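PDB 1ZAV: large ribosomal subunit protein uL10 from Thermotoga maritima, which forms part of the ribosomal stalk, binding large-subunit rRNA and L7/L12 dimers and probably playing a central part in the ribosome's interaction with GTP-bound translation factors. Local coordinates for residues Phe19-Leu31 and Leu114-Ala126. Residues are numbered along the deposited sequence; the frame is centred on the assembly and turned at random.
Sequences FKKTSLILFADFL and LKGGFLEGKKFTA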
ATOM      1  N   PHE A  19      -2.508  -0.278 -32.705  1.00 48.77           N
ATOM      2  CA  PHE A  19      -2.619   0.577 -31.522  1.00 51.04           C
ATOM      3  C   PHE A  19      -3.999   0.527 -30.876  1.00 52.13           C
ATOM      4  O   PHE A  19      -4.163   0.920 -29.720  1.00 52.35           O
ATOM      5  CB  PHE A  19      -2.264   2.037 -31.853  1.00 48.63           C
ATOM      6  CG  PHE A  19      -0.820   2.253 -32.226  1.00 49.43           C
ATOM      7  CD1 PHE A  19       0.158   1.316 -31.890  1.00 50.70           C
ATOM      8  CD2 PHE A  19      -0.431   3.407 -32.894  1.00 47.15           C
ATOM      9  CE1 PHE A  19       1.494   1.526 -32.223  1.00 48.77           C
ATOM     10  CE2 PHE A  19       0.903   3.630 -33.231  1.00 49.78           C
ATOM     11  CZ  PHE A  19       1.870   2.686 -32.893  1.00 48.36           C
ATOM     12  N   LYS A  20      -4.998   0.053 -31.615  1.00 53.75           N
ATOM     13  CA  LYS A  20      -6.339  -0.049 -31.062  1.00 55.52           C
ATOM     14  C   LYS A  20      -6.475  -1.265 -30.152  1.00 55.38           C
ATOM     15  O   LYS A  20      -7.442  -1.376 -29.400  1.00 56.31           O
ATOM     16  CB  LYS A  20      -7.390  -0.143 -32.175  1.00 59.30           C
ATOM     17  CG  LYS A  20      -7.702   1.169 -32.876  1.00 62.94           C
ATOM     18  CD  LYS A  20      -8.930   1.024 -33.769  1.00 66.61           C
ATOM     19  CE  LYS A  20     -10.169   0.659 -32.955  1.00 68.67           C
ATOM     20  NZ  LYS A  20     -11.334   0.321 -33.821  1.00 71.22           N
ATOM     21  N   LYS A  21      -5.515  -2.182 -30.210  1.00 54.07           N
ATOM     22  CA  LYS A  21      -5.606  -3.373 -29.375  1.00 55.51           C
ATOM     23  C   LYS A  21      -4.444  -3.579 -28.401  1.00 53.46           C
ATOM     24  O   LYS A  21      -4.439  -4.543 -27.642  1.00 55.56           O
ATOM     25  CB  LYS A  21      -5.746  -4.623 -30.246  1.00 58.07           C
ATOM     26  CG  LYS A  21      -4.447  -5.129 -30.855  1.00 61.68           C
ATOM     27  CD  LYS A  21      -4.572  -6.618 -31.192  1.00 66.03           C
ATOM     28  CE  LYS A  21      -3.235  -7.230 -31.585  1.00 67.70           C
ATOM     29  NZ  LYS A  21      -3.297  -8.721 -31.639  1.00 69.40           N
ATOM     30  N   THR A  22      -3.470  -2.681 -28.426  1.00 50.82           N
ATOM     31  CA  THR A  22      -2.300  -2.777 -27.553  1.00 48.90           C
ATOM     32  C   THR A  22      -2.606  -2.441 -26.101  1.00 48.00           C
ATOM     33  O   THR A  22      -3.536  -1.684 -25.816  1.00 49.68           O
ATOM     34  CB  THR A  22      -1.204  -1.828 -28.024  1.00 47.97           C
ATOM     35  OG1 THR A  22      -1.769  -0.526 -28.238  1.00 47.49           O
ATOM     36  CG2 THR A  22      -0.579  -2.345 -29.311  1.00 49.18           C
ATOM     37  N   SER A  23      -1.816  -3.004 -25.189  1.00 45.13           N
ATOM     38  CA  SER A  23      -1.987  -2.756 -23.764  1.00 42.77           C
ATOM     39  C   SER A  23      -0.849  -1.849 -23.288  1.00 41.59           C
ATOM     40  O   SER A  23      -0.843  -1.370 -22.156  1.00 41.35           O
ATOM     41  CB  SER A  23      -1.980  -4.075 -22.985  1.00 43.71           C
ATOM     42  OG  SER A  23      -0.705  -4.695 -23.018  1.00 43.16           O
ATOM     43  N   LEU A  24       0.106  -1.620 -24.178  1.00 39.36           N
ATOM     44  CA  LEU A  24       1.249  -0.769 -23.900  1.00 40.02           C
ATOM     45  C   LEU A  24       1.809  -0.200 -25.193  1.00 39.27           C
ATOM     46  O   LEU A  24       1.893  -0.890 -26.211  1.00 40.57           O
ATOM     47  CB  LEU A  24       2.364  -1.557 -23.177  1.00 36.85           C
ATOM     48  CG  LEU A  24       3.734  -0.856 -23.172  1.00 37.26           C
ATOM     49  CD1 LEU A  24       3.656   0.366 -22.269  1.00 40.27           C
ATOM     50  CD2 LEU A  24       4.838  -1.791 -22.666  1.00 36.47           C
ATOM     51  N   ILE A  25       2.157   1.077 -25.136  1.00 38.77           N
ATOM     52  CA  ILE A  25       2.786   1.794 -26.229  1.00 39.20           C
ATOM     53  C   ILE A  25       3.790   2.673 -25.481  1.00 39.69           C
ATOM     54  O   ILE A  25       3.398   3.564 -24.733  1.00 40.14           O
ATOM     55  CB  ILE A  25       1.796   2.709 -27.018  1.00 40.48           C
ATOM     56  CG1 ILE A  25       0.723   1.861 -27.707  1.00 42.89           C
ATOM     57  CG2 ILE A  25       2.554   3.499 -28.077  1.00 42.44           C
ATOM     58  CD1 ILE A  25      -0.369   2.692 -28.422  1.00 45.37           C
ATOM     59  N   LEU A  26       5.077   2.385 -25.638  1.00 39.16           N
ATOM     60  CA  LEU A  26       6.111   3.173 -24.985  1.00 39.90           C
ATOM     61  C   LEU A  26       7.033   3.742 -26.060  1.00 40.02           C
ATOM     62  O   LEU A  26       7.508   3.025 -26.948  1.00 42.32           O
ATOM     63  CB  LEU A  26       6.884   2.311 -23.968  1.00 39.64           C
ATOM     64  CG  LEU A  26       8.015   2.991 -23.185  1.00 37.92           C
ATOM     65  CD1 LEU A  26       8.298   2.243 -21.892  1.00 38.92           C
ATOM     66  CD2 LEU A  26       9.252   3.064 -24.055  1.00 40.58           C
ATOM     67  N   PHE A  27       7.278   5.048 -25.982  1.00 38.39           N
ATOM     68  CA  PHE A  27       8.105   5.728 -26.961  1.00 39.44           C
ATOM     69  C   PHE A  27       9.519   5.893 -26.464  1.00 41.41           C
ATOM     70  O   PHE A  27       9.733   6.434 -25.382  1.00 43.15           O
ATOM     71  CB  PHE A  27       7.494   7.086 -27.258  1.00 38.16           C
ATOM     72  CG  PHE A  27       6.075   6.997 -27.735  1.00 38.46           C
ATOM     73  CD1 PHE A  27       5.796   6.754 -29.079  1.00 40.91           C
ATOM     74  CD2 PHE A  27       5.016   7.139 -26.838  1.00 40.29           C
ATOM     75  CE1 PHE A  27       4.471   6.654 -29.530  1.00 37.98           C
ATOM     76  CE2 PHE A  27       3.686   7.042 -27.277  1.00 43.45           C
ATOM     77  CZ  PHE A  27       3.419   6.800 -28.627  1.00 40.00           C
ATOM     78  N   ALA A  28      10.474   5.443 -27.274  1.00 43.47           N
ATOM     79  CA  ALA A  28      11.891   5.499 -26.919  1.00 44.16           C
ATOM     80  C   ALA A  28      12.811   6.097 -27.979  1.00 45.47           C
ATOM     81  O   ALA A  28      12.589   5.947 -29.185  1.00 47.33           O
ATOM     82  CB  ALA A  28      12.378   4.097 -26.574  1.00 44.09           C
ATOM     83  N   ASP A  29      13.854   6.772 -27.507  1.00 46.14           N
ATOM     84  CA  ASP A  29      14.876   7.352 -28.368  1.00 46.00           C
ATOM     85  C   ASP A  29      15.894   6.221 -28.482  1.00 46.16           C
ATOM     86  O   ASP A  29      16.528   5.864 -27.490  1.00 44.74           O
ATOM     87  CB  ASP A  29      15.524   8.560 -27.683  1.00 45.04           C
ATOM     88  CG  ASP A  29      16.732   9.088 -28.436  1.00 47.15           C
ATOM     89  OD1 ASP A  29      17.272   8.372 -29.307  1.00 44.76           O
ATOM     90  OD2 ASP A  29      17.156  10.224 -28.141  1.00 50.70           O
ATOM     91  N   PHE A  30      16.045   5.651 -29.673  1.00 45.55           N
ATOM     92  CA  PHE A  30      16.975   4.542 -29.864  1.00 46.85           C
ATOM     93  C   PHE A  30      18.164   4.925 -30.749  1.00 46.42           C
ATOM     94  O   PHE A  30      18.886   4.059 -31.261  1.00 45.96           O
ATOM     95  CB  PHE A  30      16.222   3.351 -30.466  1.00 46.39           C
ATOM     96  CG  PHE A  30      16.900   2.021 -30.252  1.00 49.09           C
ATOM     97  CD1 PHE A  30      17.124   1.540 -28.964  1.00 49.69           C
ATOM     98  CD2 PHE A  30      17.305   1.248 -31.340  1.00 47.84           C
ATOM     99  CE1 PHE A  30      17.738   0.301 -28.756  1.00 51.06           C
ATOM    100  CE2 PHE A  30      17.921   0.007 -31.144  1.00 51.30           C
ATOM    101  CZ  PHE A  30      18.139  -0.465 -29.849  1.00 50.14           C
ATOM    102  N   LEU A  31      18.365   6.230 -30.920  1.00 45.79           N
ATOM    103  CA  LEU A  31      19.463   6.748 -31.731  1.00 45.56           C
ATOM    104  C   LEU A  31      20.804   6.299 -31.162  1.00 46.23           C
ATOM    105  O   LEU A  31      20.976   6.239 -29.948  1.00 47.18           O
ATOM    106  CB  LEU A  31      19.416   8.280 -31.766  1.00 45.88           C
ATOM    107  CG  LEU A  31      18.188   8.919 -32.423  1.00 46.27           C
ATOM    108  CD1 LEU A  31      18.183  10.415 -32.163  1.00 47.07           C
ATOM    109  CD2 LEU A  31      18.208   8.636 -33.912  1.00 45.28           C
ATOM    110  N   LEU A 114      13.789   7.234 -22.460  1.00 46.51           N
ATOM    111  CA  LEU A 114      12.567   6.451 -22.361  1.00 45.92           C
ATOM    112  C   LEU A 114      11.517   7.505 -22.026  1.00 45.98           C
ATOM    113  O   LEU A 114      11.178   7.747 -20.869  1.00 46.64           O
ATOM    114  CB  LEU A 114      12.671   5.401 -21.253  1.00 47.38           C
ATOM    115  CG  LEU A 114      13.784   4.364 -21.431  1.00 47.34           C
ATOM    116  CD1 LEU A 114      13.687   3.316 -20.339  1.00 49.37           C
ATOM    117  CD2 LEU A 114      13.673   3.711 -22.799  1.00 46.36           C
ATOM    118  N   LYS A 115      11.008   8.115 -23.086  1.00 46.40           N
ATOM    119  CA  LYS A 115      10.057   9.224 -23.040  1.00 45.08           C
ATOM    120  C   LYS A 115       8.672   9.116 -22.410  1.00 43.91           C
ATOM    121  O   LYS A 115       8.094  10.140 -22.037  1.00 43.15           O
ATOM    122  CB  LYS A 115       9.927   9.768 -24.458  1.00 43.44           C
ATOM    123  CG  LYS A 115      11.256  10.215 -25.018  1.00 45.57           C
ATOM    124  CD  LYS A 115      11.131  10.954 -26.332  1.00 47.03           C
ATOM    125  CE  LYS A 115      10.891  10.022 -27.501  1.00 46.27           C
ATOM    126  NZ  LYS A 115      11.028  10.772 -28.784  1.00 48.63           N
ATOM    127  N   GLY A 116       8.134   7.907 -22.287  1.00 42.52           N
ATOM    128  CA  GLY A 116       6.803   7.744 -21.720  1.00 40.56           C
ATOM    129  C   GLY A 116       5.899   7.004 -22.692  1.00 42.24           C
ATOM    130  O   GLY A 116       6.389   6.375 -23.631  1.00 40.70           O
ATOM    131  N   GLY A 117       4.586   7.075 -22.484  1.00 43.38           N
ATOM    132  CA  GLY A 117       3.670   6.388 -23.380  1.00 42.58           C
ATOM    133  C   GLY A 117       2.297   6.163 -22.779  1.00 42.60           C
ATOM    134  O   GLY A 117       1.816   6.976 -21.994  1.00 42.82           O
ATOM    135  N   PHE A 118       1.664   5.056 -23.151  1.00 40.96           N
ATOM    136  CA  PHE A 118       0.345   4.726 -22.642  1.00 41.29           C
ATOM    137  C   PHE A 118       0.316   3.309 -22.120  1.00 41.45           C
ATOM    138  O   PHE A 118       0.766   2.371 -22.788  1.00 40.99           O
ATOM    139  CB  PHE A 118      -0.718   4.878 -23.739  1.00 43.19           C
ATOM    140  CG  PHE A 118      -0.819   6.264 -24.295  1.00 43.87           C
ATOM    141  CD1 PHE A 118       0.011   6.675 -25.333  1.00 43.69           C
ATOM    142  CD2 PHE A 118      -1.738   7.172 -23.765  1.00 44.16           C
ATOM    143  CE1 PHE A 118      -0.071   7.975 -25.840  1.00 44.40           C
ATOM    144  CE2 PHE A 118      -1.826   8.464 -24.261  1.00 42.45           C
ATOM    145  CZ  PHE A 118      -0.990   8.872 -25.302  1.00 43.37           C
ATOM    146  N   LEU A 119      -0.229   3.147 -20.926  1.00 42.93           N
ATOM    147  CA  LEU A 119      -0.314   1.833 -20.317  1.00 45.78           C
ATOM    148  C   LEU A 119      -1.778   1.537 -20.020  1.00 46.00           C
ATOM    149  O   LEU A 119      -2.415   2.236 -19.232  1.00 45.70           O
ATOM    150  CB  LEU A 119       0.523   1.794 -19.034  1.00 45.82           C
ATOM    151  CG  LEU A 119       1.051   0.429 -18.574  1.00 50.49           C
ATOM    152  CD1 LEU A 119       1.994   0.633 -17.390  1.00 51.52           C
ATOM    153  CD2 LEU A 119      -0.101  -0.487 -18.184  1.00 50.24           C
ATOM    154  N   GLU A 120      -2.305   0.505 -20.671  1.00 44.89           N
ATOM    155  CA  GLU A 120      -3.691   0.110 -20.494  1.00 46.68           C
ATOM    156  C   GLU A 120      -4.623   1.313 -20.635  1.00 47.70           C
ATOM    157  O   GLU A 120      -5.538   1.516 -19.836  1.00 47.78           O
ATOM    158  CB  GLU A 120      -3.851  -0.593 -19.138  1.00 49.21           C
ATOM    159  CG  GLU A 120      -2.969  -1.848 -19.066  1.00 50.66           C
ATOM    160  CD  GLU A 120      -3.175  -2.713 -17.828  1.00 52.18           C
ATOM    161  OE1 GLU A 120      -2.525  -3.779 -17.757  1.00 49.59           O
ATOM    162  OE2 GLU A 120      -3.970  -2.342 -16.936  1.00 51.83           O
ATOM    163  N   GLY A 121      -4.365   2.108 -21.670  1.00 48.44           N
ATOM    164  CA  GLY A 121      -5.178   3.277 -21.943  1.00 50.80           C
ATOM    165  C   GLY A 121      -4.902   4.493 -21.077  1.00 53.22           C
ATOM    166  O   GLY A 121      -5.671   5.460 -21.107  1.00 54.58           O
ATOM    167  N   LYS A 122      -3.818   4.455 -20.306  1.00 51.74           N
ATOM    168  CA  LYS A 122      -3.468   5.576 -19.435  1.00 52.21           C
ATOM    169  C   LYS A 122      -2.118   6.151 -19.835  1.00 49.98           C
ATOM    170  O   LYS A 122      -1.154   5.418 -20.012  1.00 48.28           O
ATOM    171  CB  LYS A 122      -3.402   5.119 -17.975  1.00 56.91           C
ATOM    172  CG  LYS A 122      -4.706   4.565 -17.420  1.00 61.58           C
ATOM    173  CD  LYS A 122      -4.494   3.876 -16.068  1.00 65.49           C
ATOM    174  CE  LYS A 122      -3.911   4.827 -15.027  1.00 67.49           C
ATOM    175  NZ  LYS A 122      -3.740   4.175 -13.695  1.00 71.27           N
ATOM    176  N   LYS A 123      -2.050   7.470 -19.966  1.00 48.64           N
ATOM    177  CA  LYS A 123      -0.808   8.130 -20.341  1.00 48.12           C
ATOM    178  C   LYS A 123       0.161   8.151 -19.157  1.00 47.07           C
ATOM    179  O   LYS A 123      -0.255   8.363 -18.023  1.00 48.05           O
ATOM    180  CB  LYS A 123      -1.103   9.567 -20.786  1.00 48.21           C
ATOM    181  CG  LYS A 123       0.118  10.377 -21.173  1.00 47.59           C
ATOM    182  CD  LYS A 123      -0.271  11.786 -21.599  1.00 48.84           C
ATOM    183  CE  LYS A 123       0.938  12.560 -22.084  1.00 51.19           C
ATOM    184  NZ  LYS A 123       0.586  13.926 -22.558  1.00 50.86           N
ATOM    185  N   PHE A 124       1.439   7.898 -19.413  1.00 45.87           N
ATOM    186  CA  PHE A 124       2.437   7.960 -18.345  1.00 45.83           C
ATOM    187  C   PHE A 124       3.630   8.740 -18.877  1.00 46.15           C
ATOM    188  O   PHE A 124       3.911   8.716 -20.080  1.00 43.80           O
ATOM    189  CB  PHE A 124       2.847   6.559 -17.851  1.00 46.76           C
ATOM    190  CG  PHE A 124       3.551   5.708 -18.879  1.00 46.93           C
ATOM    191  CD1 PHE A 124       4.926   5.803 -19.065  1.00 44.89           C
ATOM    192  CD2 PHE A 124       2.838   4.777 -19.630  1.00 46.47           C
ATOM    193  CE1 PHE A 124       5.584   4.985 -19.979  1.00 45.97           C
ATOM    194  CE2 PHE A 124       3.485   3.956 -20.546  1.00 45.68           C
ATOM    195  CZ  PHE A 124       4.864   4.059 -20.721  1.00 44.70           C
ATOM    196  N   THR A 125       4.311   9.463 -17.988  1.00 44.55           N
ATOM    197  CA  THR A 125       5.450  10.274 -18.385  1.00 45.33           C
ATOM    198  C   THR A 125       6.768   9.535 -18.234  1.00 45.61           C
ATOM    199  O   THR A 125       6.818   8.447 -17.664  1.00 45.48           O
ATOM    200  CB  THR A 125       5.528  11.563 -17.547  1.00 47.13           C
ATOM    201  OG1 THR A 125       5.677  11.211 -16.168  1.00 47.26           O
ATOM    202  CG2 THR A 125       4.258  12.392 -17.722  1.00 49.41           C
ATOM    203  N   ALA A 126       7.833  10.150 -18.743  1.00 47.63           N
ATOM    204  CA  ALA A 126       9.172   9.575 -18.681  1.00 49.76           C
ATOM    205  C   ALA A 126       9.575   9.203 -17.255  1.00 51.11           C
ATOM    206  O   ALA A 126      10.104   8.115 -17.018  1.00 52.62           O
ATOM    207  CB  ALA A 126      10.177  10.551 -19.274  1.00 48.69           C
TER
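Ile25 and Phe118 form a hydrogen-bonded antiparallel pair that joins strand 24-28 to strand 114-119, itself the first arm of a beta hairpin closed by a type I' turn from Leu119 to Lys122, at one side of the antiparallel sheet of uL10. Both amides of the pair are satisfied: Ile25 N gives its proton to Phe118 O at 3.0 Å, and Phe118 N returns one to Ile25 O at 2.8 Å, each donor lying in the carbonyl plane. Ile25 O also receives a CA-H...O contact from Gly117. At one end Glu120 N reaches Ser23 O from 38° above the carbonyl plane, and towards the other Phe27 N meets Gly116 O almost in line with the carbonyl, the C=O...N angle being 173°. The amide and carbonyl of Gly117 turn instead to Phe124 in the second arm. Without a CB, Gly117 lets the backbones approach closely here; a side chain would collide with Ile25 O. The amino group of Lys115 finds its acceptors outside the hairpin, at Thr83 and Phe78. On one face of the sheet, the Phe27 ring, its CG anti to the carbonyl carbon (chi1 -57°), brings CE2 to 4.1 Å from Phe118 CE1, ring edge against ring edge, while CD2 lies 3.8 Å from Gly117 CA. An alanine here would keep the backbone bond to Gly116 but would probably leave a gap beside Gly117 and strip the Phe118 edge of its neighbour. On the other face, Phe124 packs with Val129 and Ile132 of helix 126-133. The rim of its ring reaches across strand 114-119 to two leucines of strand 24-28, CE2 lying 4.0 Å from Leu24 CD1 and CZ 4.1 Å from Leu26 CD1.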